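Local coordinates for protein leucine aminopeptidase 2, chloroplastic (Streptomyces sp. BC16019, PDB 5LHJ) that acts as a manganese-binding M17-family aminopeptidase in bottromycin maturation, probably removing unsubstituted N-terminal amino acids from peptides, at residues A[122-125]-A[126-129]; A[419-422]-A[423-426]; A[438-441]-A[442-445]. One frame throughout, in Å; residues are numbered along the deposited sequence.

Contact 1: A[122-125]-A[126-129]; sequences VPAA and ERAR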
ATOM      1  N   VAL A 122     -18.749 -36.292 -32.291  1.00 31.82           N
ATOM      2  CA  VAL A 122     -18.718 -35.009 -32.991  1.00 30.81           C
ATOM      3  C   VAL A 122     -18.993 -35.271 -34.477  1.00 30.39           C
ATOM      4  O   VAL A 122     -18.197 -35.950 -35.127  1.00 30.31           O
ATOM      5  CB  VAL A 122     -17.364 -34.284 -32.848  1.00 30.01           C
ATOM      6  CG1 VAL A 122     -17.416 -32.907 -33.513  1.00 29.77           C
ATOM      7  CG2 VAL A 122     -16.977 -34.134 -31.374  1.00 30.40           C
ATOM      8  N   PRO A 123     -20.110 -34.745 -35.015  1.00 30.30           N
ATOM      9  CA  PRO A 123     -20.433 -34.984 -36.427  1.00 30.17           C
ATOM     10  C   PRO A 123     -19.399 -34.405 -37.387  1.00 29.59           C
ATOM     11  O   PRO A 123     -18.696 -33.443 -37.034  1.00 28.05           O
ATOM     12  CB  PRO A 123     -21.780 -34.280 -36.620  1.00 30.81           C
ATOM     13  CG  PRO A 123     -22.336 -34.089 -35.258  1.00 31.59           C
ATOM     14  CD  PRO A 123     -21.153 -33.938 -34.351  1.00 31.31           C
ATOM     15  N   ALA A 124     -19.325 -34.982 -38.591  1.00 28.93           N
ATOM     16  CA  ALA A 124     -18.292 -34.634 -39.571  1.00 28.18           C
ATOM     17  C   ALA A 124     -18.199 -33.132 -39.868  1.00 27.13           C
ATOM     18  O   ALA A 124     -17.094 -32.583 -39.949  1.00 25.40           O
ATOM     19  CB  ALA A 124     -18.504 -35.406 -40.868  1.00 28.60           C
ATOM     20  N   ALA A 125     -19.346 -32.476 -40.042  1.00 26.95           N
ATOM     21  CA  ALA A 125     -19.365 -31.033 -40.308  1.00 26.71           C
ATOM     22  C   ALA A 125     -18.796 -30.222 -39.139  1.00 26.55           C
ATOM     23  O   ALA A 125     -18.067 -29.248 -39.355  1.00 26.27           O
ATOM     24  CB  ALA A 125     -20.768 -30.552 -40.629  1.00 27.09           C
ATOM     25  N   GLU A 126     -19.129 -30.626 -37.918  1.00 27.21           N
ATOM     26  CA  GLU A 126     -18.615 -29.964 -36.711  1.00 27.70           C
ATOM     27  C   GLU A 126     -17.107 -30.183 -36.565  1.00 25.37           C
ATOM     28  O   GLU A 126     -16.374 -29.262 -36.188  1.00 24.63           O
ATOM     29  CB  GLU A 126     -19.354 -30.438 -35.451  1.00 30.28           C
ATOM     30  CG  GLU A 126     -20.663 -29.707 -35.162  1.00 33.88           C
ATOM     31  CD  GLU A 126     -21.692 -29.801 -36.289  1.00 37.30           C
ATOM     32  OE1 GLU A 126     -22.006 -30.926 -36.740  1.00 41.06           O
ATOM     33  OE2 GLU A 126     -22.192 -28.741 -36.734  1.00 40.18           O
ATOM     34  N   ARG A 127     -16.636 -31.388 -36.888  1.00 24.37           N
ATOM     35  CA  ARG A 127     -15.182 -31.662 -36.898  1.00 23.93           C
ATOM     36  C   ARG A 127     -14.458 -30.765 -37.894  1.00 23.01           C
ATOM     37  O   ARG A 127     -13.445 -30.138 -37.557  1.00 22.29           O
ATOM     38  CB  ARG A 127     -14.894 -33.130 -37.227  1.00 24.64           C
ATOM     39  CG  ARG A 127     -15.403 -34.096 -36.165  1.00 25.61           C
ATOM     40  CD  ARG A 127     -14.838 -35.499 -36.320  1.00 26.62           C
ATOM     41  NE  ARG A 127     -14.915 -36.057 -37.666  1.00 27.90           N
ATOM     42  CZ  ARG A 127     -15.821 -36.929 -38.121  1.00 29.25           C
ATOM     43  NH1 ARG A 127     -16.844 -37.344 -37.379  1.00 30.63           N
ATOM     44  NH2 ARG A 127     -15.719 -37.369 -39.366  1.00 29.77           N
ATOM     45  N   ALA A 128     -14.995 -30.682 -39.114  1.00 22.42           N
ATOM     46  CA  ALA A 128     -14.361 -29.894 -40.179  1.00 22.30           C
ATOM     47  C   ALA A 128     -14.293 -28.400 -39.832  1.00 21.80           C
ATOM     48  O   ALA A 128     -13.259 -27.757 -40.027  1.00 20.93           O
ATOM     49  CB  ALA A 128     -15.077 -30.112 -41.515  1.00 23.05           C
ATOM     50  N   ARG A 129     -15.393 -27.867 -39.313  1.00 21.95           N
ATOM     51  CA  ARG A 129     -15.469 -26.455 -38.915  1.00 22.40           C
ATOM     52  C   ARG A 129     -14.444 -26.136 -37.820  1.00 20.82           C
ATOM     53  O   ARG A 129     -13.714 -25.132 -37.909  1.00 20.34           O
ATOM     54  CB  ARG A 129     -16.890 -26.114 -38.454  1.00 24.12           C
ATOM     55  CG  ARG A 129     -17.161 -24.623 -38.255  1.00 25.77           C
ATOM     56  CD  ARG A 129     -18.594 -24.345 -37.789  1.00 27.76           C
ATOM     57  NE  ARG A 129     -19.559 -24.921 -38.717  1.00 30.06           N
ATOM     58  CZ  ARG A 129     -20.313 -26.018 -38.519  1.00 32.59           C
ATOM     59  NH1 ARG A 129     -20.309 -26.705 -37.368  1.00 33.24           N
ATOM     60  NH2 ARG A 129     -21.116 -26.436 -39.499  1.00 34.43           N
TER
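V122 and R127 meet twice, once through a polar group and once through aliphatic carbon, and show how a long side chain can fold back over the start of its own helix. The backbone bonds come first. R127 N donates to P123 O at 2.9 Å, A128 N to A124 O at 3.0 Å, and R129 N follows in step to A125 O.

The guanidinium of R127 adds a fourth bond: NH1 reaches V122 O at 3.0 Å, with an N-H...O angle of 145°, and the oxygen is tilted slightly out of the guanidinium plane. A bend at chi3 (-49°) turns the end of the chain back against the entering backbone, where A124 CA lies over the centre of one guanidinium face. NE of the same group donates to A115 O, so R127 joins the preceding loop to the helix.

All this takes place at the N-terminus of helix 124-139, in the family's N-terminal domain of the MACRO clan. P123 occupies the N-cap position, and the carbonyls of P123, A124 and A125 open the regular i to i+4 bonding.

The charged pair lies one turn apart. R129 NH1 forms a salt bridge with E126 OE2 at 2.8 Å, meeting the carboxylate from above its plane while the oxygen stays in the guanidinium plane; R129 NE has a second acidic partner in E169.

Van der Waals contacts complete the turn. With CG1 anti to the backbone N (chi1 -176°), V122 sets that methyl 3.5 Å from R127 CG and 3.7 Å from E126 CB. The other oxygen of the carboxylate, E126 OE1, rests 3.4 Å from P123 CB, and F93 of helix 90-102 packs against both V122 and R127.

Contact 2: A[419-422]-A[423-426]; sequences HERR and NLRS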
ATOM      1  N   HIS A 419     -31.405  -5.833  -5.510  1.00 18.93           N
ATOM      2  CA  HIS A 419     -30.830  -5.227  -4.309  1.00 19.07           C
ATOM      3  C   HIS A 419     -29.497  -4.493  -4.532  1.00 18.69           C
ATOM      4  O   HIS A 419     -29.081  -3.706  -3.684  1.00 18.51           O
ATOM      5  CB  HIS A 419     -30.732  -6.231  -3.154  1.00 19.53           C
ATOM      6  CG  HIS A 419     -29.808  -7.383  -3.400  1.00 19.40           C
ATOM      7  ND1 HIS A 419     -30.263  -8.666  -3.630  1.00 20.05           N
ATOM      8  CD2 HIS A 419     -28.457  -7.455  -3.412  1.00 19.16           C
ATOM      9  CE1 HIS A 419     -29.229  -9.474  -3.776  1.00 19.95           C
ATOM     10  NE2 HIS A 419     -28.122  -8.761  -3.650  1.00 19.38           N
ATOM     11  N   GLU A 420     -28.839  -4.711  -5.674  1.00 18.12           N
ATOM     12  CA  GLU A 420     -27.647  -3.915  -5.997  1.00 18.09           C
ATOM     13  C   GLU A 420     -27.957  -2.537  -6.579  1.00 18.44           C
ATOM     14  O   GLU A 420     -27.055  -1.691  -6.671  1.00 17.97           O
ATOM     15  CB  GLU A 420     -26.701  -4.698  -6.914  1.00 18.00           C
ATOM     16  CG  GLU A 420     -25.950  -5.800  -6.182  1.00 18.21           C
ATOM     17  CD  GLU A 420     -24.995  -5.277  -5.110  1.00 18.45           C
ATOM     18  OE1 GLU A 420     -24.379  -4.215  -5.297  1.00 18.50           O
ATOM     19  OE2 GLU A 420     -24.866  -5.925  -4.059  1.00 18.91           O
ATOM     20  N   ARG A 421     -29.209  -2.286  -6.958  1.00 19.42           N
ATOM     21  CA  ARG A 421     -29.584  -0.964  -7.476  1.00 20.21           C
ATOM     22  C   ARG A 421     -29.414   0.127  -6.428  1.00 20.64           C
ATOM     23  O   ARG A 421     -29.169   1.279  -6.779  1.00 20.90           O
ATOM     24  CB  ARG A 421     -31.011  -0.944  -8.042  1.00 21.16           C
ATOM     25  CG  ARG A 421     -31.134  -1.745  -9.316  1.00 21.66           C
ATOM     26  CD  ARG A 421     -32.438  -1.500 -10.065  1.00 22.51           C
ATOM     27  NE  ARG A 421     -32.230  -1.760 -11.488  1.00 22.90           N
ATOM     28  CZ  ARG A 421     -31.623  -0.934 -12.347  1.00 23.18           C
ATOM     29  NH1 ARG A 421     -31.165   0.262 -11.958  1.00 23.54           N
ATOM     30  NH2 ARG A 421     -31.472  -1.311 -13.612  1.00 22.72           N
ATOM     31  N   ARG A 422     -29.492  -0.221  -5.144  1.00 21.04           N
ATOM     32  CA  ARG A 422     -29.259   0.775  -4.109  1.00 21.53           C
ATOM     33  C   ARG A 422     -27.838   1.349  -4.174  1.00 20.88           C
ATOM     34  O   ARG A 422     -27.608   2.477  -3.735  1.00 20.96           O
ATOM     35  CB  ARG A 422     -29.516   0.205  -2.724  1.00 22.56           C
ATOM     36  CG  ARG A 422     -28.465  -0.755  -2.254  1.00 23.41           C
ATOM     37  CD  ARG A 422     -28.954  -1.521  -1.032  1.00 24.92           C
ATOM     38  NE  ARG A 422     -27.803  -1.921  -0.252  1.00 25.51           N
ATOM     39  CZ  ARG A 422     -26.978  -2.920  -0.544  1.00 26.00           C
ATOM     40  NH1 ARG A 422     -27.146  -3.714  -1.608  1.00 26.90           N
ATOM     41  NH2 ARG A 422     -25.961  -3.132   0.257  1.00 27.47           N
ATOM     42  N   ASN A 423     -26.900   0.569  -4.708  1.00 19.88           N
ATOM     43  CA  ASN A 423     -25.527   1.036  -4.912  1.00 19.65           C
ATOM     44  C   ASN A 423     -25.296   1.926  -6.127  1.00 19.70           C
ATOM     45  O   ASN A 423     -24.177   2.381  -6.342  1.00 20.04           O
ATOM     46  CB  ASN A 423     -24.562  -0.145  -4.888  1.00 19.45           C
ATOM     47  CG  ASN A 423     -24.386  -0.691  -3.485  1.00 19.76           C
ATOM     48  OD1 ASN A 423     -24.397   0.079  -2.509  1.00 20.13           O
ATOM     49  ND2 ASN A 423     -24.244  -2.002  -3.364  1.00 19.74           N
ATOM     50  N   LEU A 424     -26.336   2.166  -6.909  1.00 19.61           N
ATOM     51  CA  LEU A 424     -26.308   3.179  -7.952  1.00 19.88           C
ATOM     52  C   LEU A 424     -26.712   4.590  -7.447  1.00 19.98           C
ATOM     53  O   LEU A 424     -26.566   5.557  -8.173  1.00 18.99           O
ATOM     54  CB  LEU A 424     -27.222   2.758  -9.100  1.00 20.45           C
ATOM     55  CG  LEU A 424     -26.852   1.476  -9.861  1.00 20.98           C
ATOM     56  CD1 LEU A 424     -27.862   1.215 -10.958  1.00 21.59           C
ATOM     57  CD2 LEU A 424     -25.453   1.580 -10.431  1.00 21.36           C
ATOM     58  N   ARG A 425     -27.194   4.709  -6.210  1.00 20.90           N
ATOM     59  CA  ARG A 425     -27.745   5.981  -5.709  1.00 21.81           C
ATOM     60  C   ARG A 425     -26.680   7.064  -5.604  1.00 20.55           C
ATOM     61  O   ARG A 425     -25.547   6.783  -5.214  1.00 20.23           O
ATOM     62  CB  ARG A 425     -28.411   5.788  -4.336  1.00 24.34           C
ATOM     63  CG  ARG A 425     -29.678   4.970  -4.405  1.00 27.35           C
ATOM     64  CD  ARG A 425     -30.159   4.593  -3.006  1.00 30.81           C
ATOM     65  NE  ARG A 425     -31.332   3.720  -3.071  1.00 34.97           N
ATOM     66  CZ  ARG A 425     -31.850   3.045  -2.042  1.00 38.00           C
ATOM     67  NH1 ARG A 425     -31.320   3.134  -0.819  1.00 40.18           N
ATOM     68  NH2 ARG A 425     -32.912   2.265  -2.244  1.00 40.30           N
ATOM     69  N   SER A 426     -27.060   8.287  -5.966  1.00 19.65           N
ATOM     70  CA  SER A 426     -26.217   9.480  -5.883  1.00 19.02           C
ATOM     71  C   SER A 426     -26.888  10.536  -5.001  1.00 19.71           C
ATOM     72  O   SER A 426     -28.107  10.664  -4.998  1.00 18.96           O
ATOM     73  CB  SER A 426     -26.035  10.066  -7.280  1.00 18.84           C
ATOM     74  OG  SER A 426     -25.390  11.332  -7.288  1.00 18.57           O
TER
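E420 and N423 are joined by backbone and side chain along a short run of 3-10 turns in the loop between strands 410-413 and 431-432, an example of polar groups that find partners both within the turns and beyond them. The i to i+3 bonds are N423 N to E420 O and L424 N to R421 O, each 3.0 Å long, followed by a weak one from R425 N to R422 O.

N423 ND2 gives a fairly straight bond to E420 OE1 at 2.9 Å (159°). The oxygen lies in the amide plane but is met from above the carboxylate plane. E420 OE1 probably also accepts from Q443 NE2 of helix 440-449, while N423 OD1 accepts a hydrogen bond from R437 NH1. A leucine in place of N423 would probably leave E420 OE1 with one donor fewer and R437 without this acceptor.

R421 forms a salt bridge with D450. R422 CG sits between the backbone N and the carbonyl carbon (chi1 73°), from where the extended chain brings NH1 to a bond with H419 O at 2.8 Å. N423 ND2 stands over one face of that guanidinium, toward its rim, and R422 NH2 makes a long, weak ion pair with E471 of the second subunit. R425 runs extended back along the turn, placing its guanidinium carbon CZ 3.7 Å from R422 CB, which sits over the centre of one face.

Contact 3: A[438-441]-A[442-445]; sequences HGDT and IQAA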
ATOM      1  N   HIS A 438     -18.284  -3.395  -3.035  1.00 20.68           N
ATOM      2  CA  HIS A 438     -18.278  -4.665  -3.748  1.00 19.97           C
ATOM      3  C   HIS A 438     -19.509  -4.810  -4.640  1.00 18.81           C
ATOM      4  O   HIS A 438     -20.552  -4.231  -4.362  1.00 17.96           O
ATOM      5  CB  HIS A 438     -18.269  -5.829  -2.768  1.00 21.36           C
ATOM      6  CG  HIS A 438     -17.011  -5.949  -1.978  1.00 22.96           C
ATOM      7  ND1 HIS A 438     -15.769  -6.023  -2.570  1.00 23.83           N
ATOM      8  CD2 HIS A 438     -16.804  -6.055  -0.642  1.00 24.27           C
ATOM      9  CE1 HIS A 438     -14.846  -6.158  -1.629  1.00 24.84           C
ATOM     10  NE2 HIS A 438     -15.448  -6.165  -0.453  1.00 25.12           N
ATOM     11  N   GLY A 439     -19.362  -5.585  -5.709  1.00 17.57           N
ATOM     12  CA  GLY A 439     -20.454  -5.864  -6.655  1.00 17.38           C
ATOM     13  C   GLY A 439     -20.461  -5.014  -7.915  1.00 16.85           C
ATOM     14  O   GLY A 439     -21.496  -4.929  -8.600  1.00 16.16           O
ATOM     15  N   ASP A 440     -19.318  -4.408  -8.257  1.00 16.66           N
ATOM     16  CA  ASP A 440     -19.297  -3.475  -9.402  1.00 17.17           C
ATOM     17  C   ASP A 440     -19.685  -4.121 -10.747  1.00 16.75           C
ATOM     18  O   ASP A 440     -20.259  -3.449 -11.604  1.00 16.60           O
ATOM     19  CB  ASP A 440     -17.945  -2.765  -9.544  1.00 17.65           C
ATOM     20  CG  ASP A 440     -17.986  -1.647 -10.579  1.00 18.59           C
ATOM     21  OD1 ASP A 440     -18.867  -0.756 -10.467  1.00 18.97           O
ATOM     22  OD2 ASP A 440     -17.181  -1.695 -11.542  1.00 19.70           O
ATOM     23  N   THR A 441     -19.384  -5.401 -10.946  1.00 16.72           N
ATOM     24  CA  THR A 441     -19.753  -6.070 -12.198  1.00 16.78           C
ATOM     25  C   THR A 441     -21.283  -6.094 -12.379  1.00 16.51           C
ATOM     26  O   THR A 441     -21.800  -5.760 -13.453  1.00 16.18           O
ATOM     27  CB  THR A 441     -19.169  -7.503 -12.282  1.00 17.62           C
ATOM     28  OG1 THR A 441     -17.735  -7.454 -12.174  1.00 18.25           O
ATOM     29  CG2 THR A 441     -19.540  -8.148 -13.613  1.00 17.66           C
ATOM     30  N   ILE A 442     -21.995  -6.424 -11.302  1.00 16.34           N
ATOM     31  CA  ILE A 442     -23.461  -6.412 -11.318  1.00 16.25           C
ATOM     32  C   ILE A 442     -23.993  -4.971 -11.388  1.00 15.95           C
ATOM     33  O   ILE A 442     -24.916  -4.669 -12.168  1.00 15.91           O
ATOM     34  CB  ILE A 442     -24.041  -7.230 -10.136  1.00 17.14           C
ATOM     35  CG1 ILE A 442     -23.582  -8.705 -10.295  1.00 17.72           C
ATOM     36  CG2 ILE A 442     -25.562  -7.078 -10.095  1.00 17.11           C
ATOM     37  CD1 ILE A 442     -24.184  -9.714  -9.359  1.00 18.42           C
ATOM     38  N   GLN A 443     -23.391  -4.067 -10.620  1.00 15.68           N
ATOM     39  CA  GLN A 443     -23.811  -2.664 -10.637  1.00 15.70           C
ATOM     40  C   GLN A 443     -23.651  -2.044 -12.028  1.00 15.40           C
ATOM     41  O   GLN A 443     -24.517  -1.290 -12.462  1.00 15.60           O
ATOM     42  CB  GLN A 443     -23.039  -1.839  -9.610  1.00 15.94           C
ATOM     43  CG  GLN A 443     -23.353  -2.233  -8.178  1.00 16.50           C
ATOM     44  CD  GLN A 443     -22.266  -1.824  -7.204  1.00 17.04           C
ATOM     45  OE1 GLN A 443     -21.561  -0.831  -7.417  1.00 17.54           O
ATOM     46  NE2 GLN A 443     -22.136  -2.569  -6.109  1.00 17.36           N
ATOM     47  N   ALA A 444     -22.566  -2.389 -12.733  1.00 15.10           N
ATOM     48  CA  ALA A 444     -22.352  -1.847 -14.091  1.00 14.88           C
ATOM     49  C   ALA A 444     -23.439  -2.311 -15.062  1.00 14.87           C
ATOM     50  O   ALA A 444     -23.903  -1.535 -15.913  1.00 14.89           O
ATOM     51  CB  ALA A 444     -20.975  -2.218 -14.624  1.00 14.80           C
ATOM     52  N   ALA A 445     -23.845  -3.572 -14.936  1.00 14.94           N
ATOM     53  CA  ALA A 445     -24.893  -4.137 -15.773  1.00 15.16           C
ATOM     54  C   ALA A 445     -26.227  -3.437 -15.504  1.00 15.11           C
ATOM     55  O   ALA A 445     -26.951  -3.081 -16.436  1.00 14.88           O
ATOM     56  CB  ALA A 445     -25.002  -5.645 -15.535  1.00 15.14           C
TER
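I442 and G439 come together at the opening of helix 440-449, where a glycine at the N-cap lets the chain turn into the first coil. I442 CB lies 3.8 Å from G439 O, and the rest of its side chain leaves this turn to pack on L417 and F390.

Q443 follows, and both its backbone and its side chain bear on G439. Its N donates to G439 O at 2.9 Å in a nearly straight bond (168°). CG, anti to the carbonyl carbon (chi1 -66°), passes 3.3 Å from the same oxygen, and the extended chain then carries the amide back alongside the G439 backbone, with NE2 2.9 Å from H438 O. The buried amide has partners at both ends: NE2 is probably bonded to E420 OE1, and OE1 accepts from S435 OG. A beta-carbon at G439 would come up tight against Q443 NE2, and with phi at 98° it would also press on the carbonyl oxygen of H438.

At A444 the backbone N bonds D440 O at 2.8 Å, and its methyl sits 3.3 Å from that oxygen. The carboxylate of D440 turns elsewhere, to a salt bridge with R347.

A445 closes the turn with a weak bond from its N to T441 O at 3.3 Å, while T441 OG1 pairs with T375 OG1. Beyond the N-cap, the ring of H438 meets H380 of the second subunit. This is the buried N-terminal turn of helix 440-449 in the M17 catalytic domain, near the two-manganese site, which is empty in this chain: the side chain of D440 is about 8 Å from that of the manganese ligand D343.

Contacts 1 and 3 both open alpha-helices, whereas contact 2 is a 3-10 run in a loop. Contact 1 belongs to the N-terminal domain and lies far from the others, its centre about 47 Å from that of contact 2 and about 39 Å from that of contact 3, across the chain's centre. Contacts 2 and 3 share the catalytic domain, with centres about 10 Å apart, and touch directly: E420 OE1 lies 2.9 Å from Q443 NE2, and L424 CD2 packs 3.6 Å from Q443 O. Both also meet the second subunit. Contact 3 alone approaches the manganese site, which holds no metal in this chain; a glycerol, probably from the crystallisation liquor, lies about 4 Å from the D440 side chain.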